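Local structure of Anapc5 protein (Xenopus laevis, 5BPZ) at residues Ile35-Leu40 / Gly131-His136; Asp105-Phe110 / Ser147-Leu152. The protein is a subunit of the anaphase-promoting complex (APC/C), the cell-cycle ubiquitin ligase, where it probably forms part of the scaffolding platform. All coordinates share one frame; numbering follows the deposited sequence.

Both contacts are plain helix packing within the all-helical N-terminal domain of Apc5. Interaction 1 joins helix 32-46 to helix 129-142, and its centre lies about 6 Å from the centre of the chain. Interaction 2 joins helix 103-114 to helix 146-164, and its centre lies about 13 Å from the centre of the chain. The centres of the two contacts are about 14 Å apart, and their side chains meet directly. Leu38 CD1 of interaction 1 lies 3.8 Å from Phe110 CE1 of interaction 2. Ile35 CD1 packs on Leu152 CD1 at the same distance, 3.8 Å. Helix 32-46 therefore touches both helices of interaction 2. A bound 1,2-ethanediol, probably from the crystallisation liquor, lies about 4 Å from the side chain of Val149.

Interaction 1: residues Ile35-Leu40 / Gly131-His136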
loop_
_atom_site.group_PDB
_atom_site.type_symbol
_atom_site.label_atom_id
_atom_site.label_comp_id
_atom_site.label_asym_id
_atom_site.label_seq_id
_atom_site.Cartn_x
_atom_site.Cartn_y
_atom_site.Cartn_z
ATOM N N ILE A 35 -3.160 0.286 -3.229
ATOM C CA ILE A 35 -3.421 0.126 -1.786
ATOM C C ILE A 35 -2.161 -0.436 -1.119
ATOM O O ILE A 35 -1.723 0.064 -0.077
ATOM C CB ILE A 35 -4.668 -0.777 -1.551
ATOM C CG1 ILE A 35 -5.969 -0.042 -1.973
ATOM C CG2 ILE A 35 -4.754 -1.249 -0.095
ATOM C CD1 ILE A 35 -7.258 -0.983 -2.112
ATOM N N SER A 36 -1.560 -1.440 -1.760
ATOM C CA SER A 36 -0.333 -2.100 -1.315
ATOM C C SER A 36 0.849 -1.118 -1.265
ATOM O O SER A 36 1.677 -1.185 -0.358
ATOM C CB SER A 36 -0.049 -3.294 -2.215
ATOM O OG SER A 36 -1.167 -4.169 -2.201
ATOM N N VAL A 37 0.883 -0.165 -2.202
ATOM C CA VAL A 37 1.895 0.897 -2.247
ATOM C C VAL A 37 1.668 1.873 -1.070
ATOM O O VAL A 37 2.629 2.269 -0.410
ATOM C CB VAL A 37 1.959 1.591 -3.627
ATOM C CG1 VAL A 37 2.900 2.793 -3.595
ATOM C CG2 VAL A 37 2.409 0.599 -4.700
ATOM N N LEU A 38 0.397 2.191 -0.771
ATOM C CA LEU A 38 0.026 3.032 0.370
ATOM C C LEU A 38 0.456 2.356 1.670
ATOM O O LEU A 38 1.029 3.020 2.521
ATOM C CB LEU A 38 -1.488 3.335 0.387
ATOM C CG LEU A 38 -2.036 4.203 -0.751
ATOM C CD1 LEU A 38 -3.551 4.210 -0.732
ATOM C CD2 LEU A 38 -1.490 5.656 -0.688
ATOM N N VAL A 39 0.222 1.026 1.797
ATOM C CA VAL A 39 0.624 0.183 2.940
ATOM C C VAL A 39 2.162 0.266 3.067
ATOM O O VAL A 39 2.677 0.465 4.169
ATOM C CB VAL A 39 0.136 -1.289 2.768
ATOM C CG1 VAL A 39 0.846 -2.239 3.731
ATOM C CG2 VAL A 39 -1.383 -1.396 2.926
ATOM N N LEU A 40 2.878 0.137 1.933
ATOM C CA LEU A 40 4.327 0.245 1.906
ATOM C C LEU A 40 4.799 1.629 2.380
ATOM O O LEU A 40 5.713 1.706 3.205
ATOM C CB LEU A 40 4.879 -0.095 0.518
ATOM C CG LEU A 40 6.349 0.236 0.250
ATOM C CD1 LEU A 40 7.280 -0.591 1.126
ATOM C CD2 LEU A 40 6.675 0.044 -1.199
ATOM N N GLY A 131 3.511 12.841 -1.615
ATOM C CA GLY A 131 2.449 13.757 -1.211
ATOM C C GLY A 131 1.309 13.824 -2.202
ATOM O O GLY A 131 0.147 13.709 -1.808
ATOM N N LEU A 132 1.639 13.959 -3.499
ATOM C CA LEU A 132 0.658 13.989 -4.586
ATOM C C LEU A 132 -0.019 12.637 -4.743
ATOM O O LEU A 132 -1.226 12.593 -4.990
ATOM C CB LEU A 132 1.276 14.451 -5.913
ATOM C CG LEU A 132 1.494 15.952 -6.046
ATOM C CD1 LEU A 132 2.618 16.256 -7.016
ATOM C CD2 LEU A 132 0.208 16.673 -6.453
ATOM N N PHE A 133 0.739 11.540 -4.543
ATOM C CA PHE A 133 0.224 10.172 -4.607
ATOM C C PHE A 133 -0.769 9.909 -3.467
ATOM O O PHE A 133 -1.821 9.322 -3.710
ATOM C CB PHE A 133 1.369 9.136 -4.597
ATOM C CG PHE A 133 0.925 7.701 -4.799
ATOM C CD1 PHE A 133 0.684 7.203 -6.074
ATOM C CD2 PHE A 133 0.730 6.856 -3.712
ATOM C CE1 PHE A 133 0.252 5.887 -6.260
ATOM C CE2 PHE A 133 0.298 5.537 -3.898
ATOM C CZ PHE A 133 0.064 5.062 -5.170
ATOM N N LEU A 134 -0.431 10.336 -2.233
ATOM C CA LEU A 134 -1.287 10.167 -1.057
ATOM C C LEU A 134 -2.581 10.942 -1.259
ATOM O O LEU A 134 -3.658 10.380 -1.076
ATOM C CB LEU A 134 -0.574 10.619 0.233
ATOM C CG LEU A 134 0.537 9.704 0.777
ATOM C CD1 LEU A 134 1.381 10.433 1.784
ATOM C CD2 LEU A 134 -0.029 8.442 1.421
ATOM N N ARG A 135 -2.463 12.199 -1.729
ATOM C CA ARG A 135 -3.559 13.109 -2.047
ATOM C C ARG A 135 -4.488 12.503 -3.112
ATOM O O ARG A 135 -5.679 12.334 -2.849
ATOM C CB ARG A 135 -2.991 14.463 -2.519
ATOM C CG ARG A 135 -4.055 15.539 -2.658
ATOM C CD ARG A 135 -3.625 16.707 -3.521
ATOM N NE ARG A 135 -4.794 17.420 -4.040
ATOM C CZ ARG A 135 -5.438 18.387 -3.393
ATOM N NH1 ARG A 135 -5.027 18.782 -2.193
ATOM N NH2 ARG A 135 -6.500 18.967 -3.940
ATOM N N HIS A 136 -3.938 12.159 -4.294
ATOM C CA HIS A 136 -4.703 11.583 -5.403
ATOM C C HIS A 136 -5.337 10.235 -5.080
ATOM O O HIS A 136 -6.406 9.952 -5.627
ATOM C CB HIS A 136 -3.880 11.514 -6.699
ATOM C CG HIS A 136 -3.543 12.864 -7.262
ATOM N ND1 HIS A 136 -2.241 13.210 -7.580
ATOM C CD2 HIS A 136 -4.352 13.918 -7.529
ATOM C CE1 HIS A 136 -2.299 14.450 -8.038
ATOM N NE2 HIS A 136 -3.547 14.921 -8.020
#
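Leu38 and Val37 both pack against the ring of Phe133. Leu38 CD2 is 3.7 Å from Phe133 CE2. Val37 CG1 is 3.8 Å from the same Phe133 CE2, with the two side chains roughly perpendicular. Both methyls approach the ring obliquely. Phe133 has CG anti to the backbone N (chi1 -174°), which carries the ring out to Val37 and Leu38. Leu38 CD2 also meets Leu134 CD2 at 3.8 Å, where the two leucines lie alongside, running opposite ways. One methyl of Leu38 thus touches two residues. This is helix-helix packing in an all-helical domain. The axes of the two segments cross at -129° and approach to 11.3 Å, and the contact is made entirely by side chains. No hydrogen bond spans it. All four touching residues are buried. Leu66 of helix 52-67 packs on both Val37 and Phe133, and Phe109, Phe110 and Leu113 of helix 103-114 pack on Leu38. The far side of segment 131-136 is nearer solvent. Leu132 and His136 are partly exposed there, and the extended side chain of Arg135 is exposed, none of them touching segment 35-40.

Interaction 2: residues Asp105-Phe110 / Ser147-Leu152; sequences DMEQFF and SQVYKL
Met106 reaches across to Val149 and Leu152, joining helix 103-114 to helix 146-164 within the all-helical domain. The two segments run at 103° to each other, with axes 11.3 Å apart at closest approach. Met106 spans much of the gap. It starts out extended, with CG anti to the backbone N (chi1 -171°) and the next torsion also anti. The chain then bends at chi3 (67°), which brings CE next to Val149 and Leu152. Its sulfur, Met106 SD, lies 4.0 Å from Leu152 CG. The methyl end also packs on this leucine: Met106 CE is 4.0 Å from Leu152 CD2. The two side chains are nearly perpendicular. Leu152 leaves its backbone facing helix 103-114, likewise with CG anti to its backbone N. Val149 stands about one turn earlier on the same helix, and Val149 CG1 is 4.1 Å from Met106 CE. Glu107 adds a peripheral contact: its carboxylate atom Glu107 OE2 comes 4.3 Å from Val149 CG1. No hydrogen bond links the segments. Tyr141 of helix 129-142 touches both Glu107 and Val149, and Met98 of helix 85-99 packs on Met106. The closest approach across the segments involves a backbone atom, with Met106 CE lying 3.6 Å from the carbonyl O of Val149.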
loop_
_atom_site.group_PDB
_atom_site.type_symbol
_atom_site.label_atom_id
_atom_site.label_comp_id
_atom_site.label_asym_id
_atom_site.label_seq_id
_atom_site.Cartn_x
_atom_site.Cartn_y
_atom_site.Cartn_z
ATOM N N ASP A 105 -12.121 -2.881 7.525
ATOM C CA ASP A 105 -10.670 -2.903 7.711
ATOM C C ASP A 105 -9.930 -2.135 6.622
ATOM O O ASP A 105 -8.902 -1.523 6.912
ATOM C CB ASP A 105 -10.151 -4.339 7.867
ATOM C CG ASP A 105 -10.663 -5.011 9.129
ATOM O OD1 ASP A 105 -10.432 -4.463 10.233
ATOM O OD2 ASP A 105 -11.307 -6.071 9.016
ATOM N N MET A 106 -10.476 -2.132 5.384
ATOM C CA MET A 106 -9.920 -1.375 4.264
ATOM C C MET A 106 -10.244 0.111 4.462
ATOM O O MET A 106 -9.361 0.943 4.289
ATOM C CB MET A 106 -10.456 -1.894 2.916
ATOM C CG MET A 106 -9.739 -1.291 1.707
ATOM S SD MET A 106 -10.453 -1.699 0.094
ATOM C CE MET A 106 -12.070 -0.822 0.212
ATOM N N GLU A 107 -11.495 0.428 4.872
ATOM C CA GLU A 107 -11.987 1.788 5.152
ATOM C C GLU A 107 -11.207 2.430 6.309
ATOM O O GLU A 107 -10.892 3.622 6.247
ATOM C CB GLU A 107 -13.494 1.774 5.482
ATOM C CG GLU A 107 -14.369 1.116 4.425
ATOM C CD GLU A 107 -15.849 1.087 4.744
ATOM O OE1 GLU A 107 -16.225 0.524 5.798
ATOM O OE2 GLU A 107 -16.641 1.596 3.918
ATOM N N GLN A 108 -10.897 1.636 7.355
ATOM C CA GLN A 108 -10.132 2.064 8.526
ATOM C C GLN A 108 -8.675 2.353 8.144
ATOM O O GLN A 108 -8.071 3.248 8.727
ATOM C CB GLN A 108 -10.208 1.013 9.640
ATOM C CG GLN A 108 -9.744 1.511 11.009
ATOM C CD GLN A 108 -9.709 0.413 12.044
ATOM O OE1 GLN A 108 -9.733 -0.785 11.728
ATOM N NE2 GLN A 108 -9.634 0.801 13.309
ATOM N N PHE A 109 -8.116 1.602 7.171
ATOM C CA PHE A 109 -6.750 1.839 6.689
ATOM C C PHE A 109 -6.675 3.219 6.022
ATOM O O PHE A 109 -5.722 3.961 6.262
ATOM C CB PHE A 109 -6.263 0.732 5.723
ATOM C CG PHE A 109 -5.000 1.115 4.967
ATOM C CD1 PHE A 109 -3.774 1.194 5.619
ATOM C CD2 PHE A 109 -5.057 1.470 3.623
ATOM C CE1 PHE A 109 -2.623 1.597 4.935
ATOM C CE2 PHE A 109 -3.902 1.867 2.938
ATOM C CZ PHE A 109 -2.693 1.929 3.600
ATOM N N PHE A 110 -7.679 3.544 5.186
ATOM C CA PHE A 110 -7.778 4.820 4.479
ATOM C C PHE A 110 -7.945 6.003 5.433
ATOM O O PHE A 110 -7.314 7.038 5.209
ATOM C CB PHE A 110 -8.889 4.781 3.414
ATOM C CG PHE A 110 -8.427 4.193 2.099
ATOM C CD1 PHE A 110 -7.730 4.967 1.179
ATOM C CD2 PHE A 110 -8.677 2.861 1.788
ATOM C CE1 PHE A 110 -7.290 4.419 -0.031
ATOM C CE2 PHE A 110 -8.246 2.317 0.573
ATOM C CZ PHE A 110 -7.551 3.097 -0.324
ATOM N N SER A 147 -20.760 0.842 -4.326
ATOM C CA SER A 147 -20.601 -0.292 -5.246
ATOM C C SER A 147 -19.121 -0.444 -5.596
ATOM O O SER A 147 -18.568 -1.526 -5.428
ATOM C CB SER A 147 -21.403 -0.054 -6.525
ATOM O OG SER A 147 -21.044 -0.957 -7.558
ATOM N N GLN A 148 -18.483 0.669 -6.030
ATOM C CA GLN A 148 -17.078 0.739 -6.419
ATOM C C GLN A 148 -16.126 0.412 -5.258
ATOM O O GLN A 148 -15.113 -0.262 -5.482
ATOM C CB GLN A 148 -16.759 2.096 -7.060
ATOM C CG GLN A 148 -17.391 2.308 -8.439
ATOM C CD GLN A 148 -16.909 3.576 -9.113
ATOM O OE1 GLN A 148 -17.127 4.695 -8.638
ATOM N NE2 GLN A 148 -16.258 3.430 -10.257
ATOM N N VAL A 149 -16.477 0.845 -4.017
ATOM C CA VAL A 149 -15.693 0.567 -2.800
ATOM C C VAL A 149 -15.778 -0.917 -2.440
ATOM O O VAL A 149 -14.753 -1.524 -2.110
ATOM C CB VAL A 149 -16.051 1.521 -1.623
ATOM C CG1 VAL A 149 -15.813 0.880 -0.256
ATOM C CG2 VAL A 149 -15.271 2.819 -1.730
ATOM N N TYR A 150 -16.992 -1.504 -2.529
ATOM C CA TYR A 150 -17.216 -2.926 -2.250
ATOM C C TYR A 150 -16.443 -3.780 -3.263
ATOM O O TYR A 150 -15.763 -4.724 -2.858
ATOM C CB TYR A 150 -18.718 -3.276 -2.241
ATOM C CG TYR A 150 -19.001 -4.659 -1.686
ATOM C CD1 TYR A 150 -19.136 -4.868 -0.316
ATOM C CD2 TYR A 150 -19.094 -5.765 -2.527
ATOM C CE1 TYR A 150 -19.372 -6.141 0.204
ATOM C CE2 TYR A 150 -19.326 -7.044 -2.019
ATOM C CZ TYR A 150 -19.468 -7.227 -0.652
ATOM O OH TYR A 150 -19.706 -8.482 -0.142
ATOM N N LYS A 151 -16.505 -3.414 -4.567
ATOM C CA LYS A 151 -15.782 -4.117 -5.640
ATOM C C LYS A 151 -14.264 -3.931 -5.497
ATOM O O LYS A 151 -13.502 -4.776 -5.965
ATOM C CB LYS A 151 -16.265 -3.697 -7.052
ATOM C CG LYS A 151 -17.756 -3.916 -7.350
ATOM C CD LYS A 151 -18.175 -5.381 -7.393
ATOM C CE LYS A 151 -19.675 -5.528 -7.331
ATOM N NZ LYS A 151 -20.080 -6.951 -7.190
ATOM N N LEU A 152 -13.829 -2.850 -4.812
ATOM C CA LEU A 152 -12.412 -2.604 -4.548
ATOM C C LEU A 152 -11.906 -3.556 -3.460
ATOM O O LEU A 152 -10.818 -4.125 -3.604
ATOM C CB LEU A 152 -12.150 -1.135 -4.177
ATOM C CG LEU A 152 -10.711 -0.754 -3.798
ATOM C CD1 LEU A 152 -9.737 -0.974 -4.965
ATOM C CD2 LEU A 152 -10.656 0.665 -3.267
#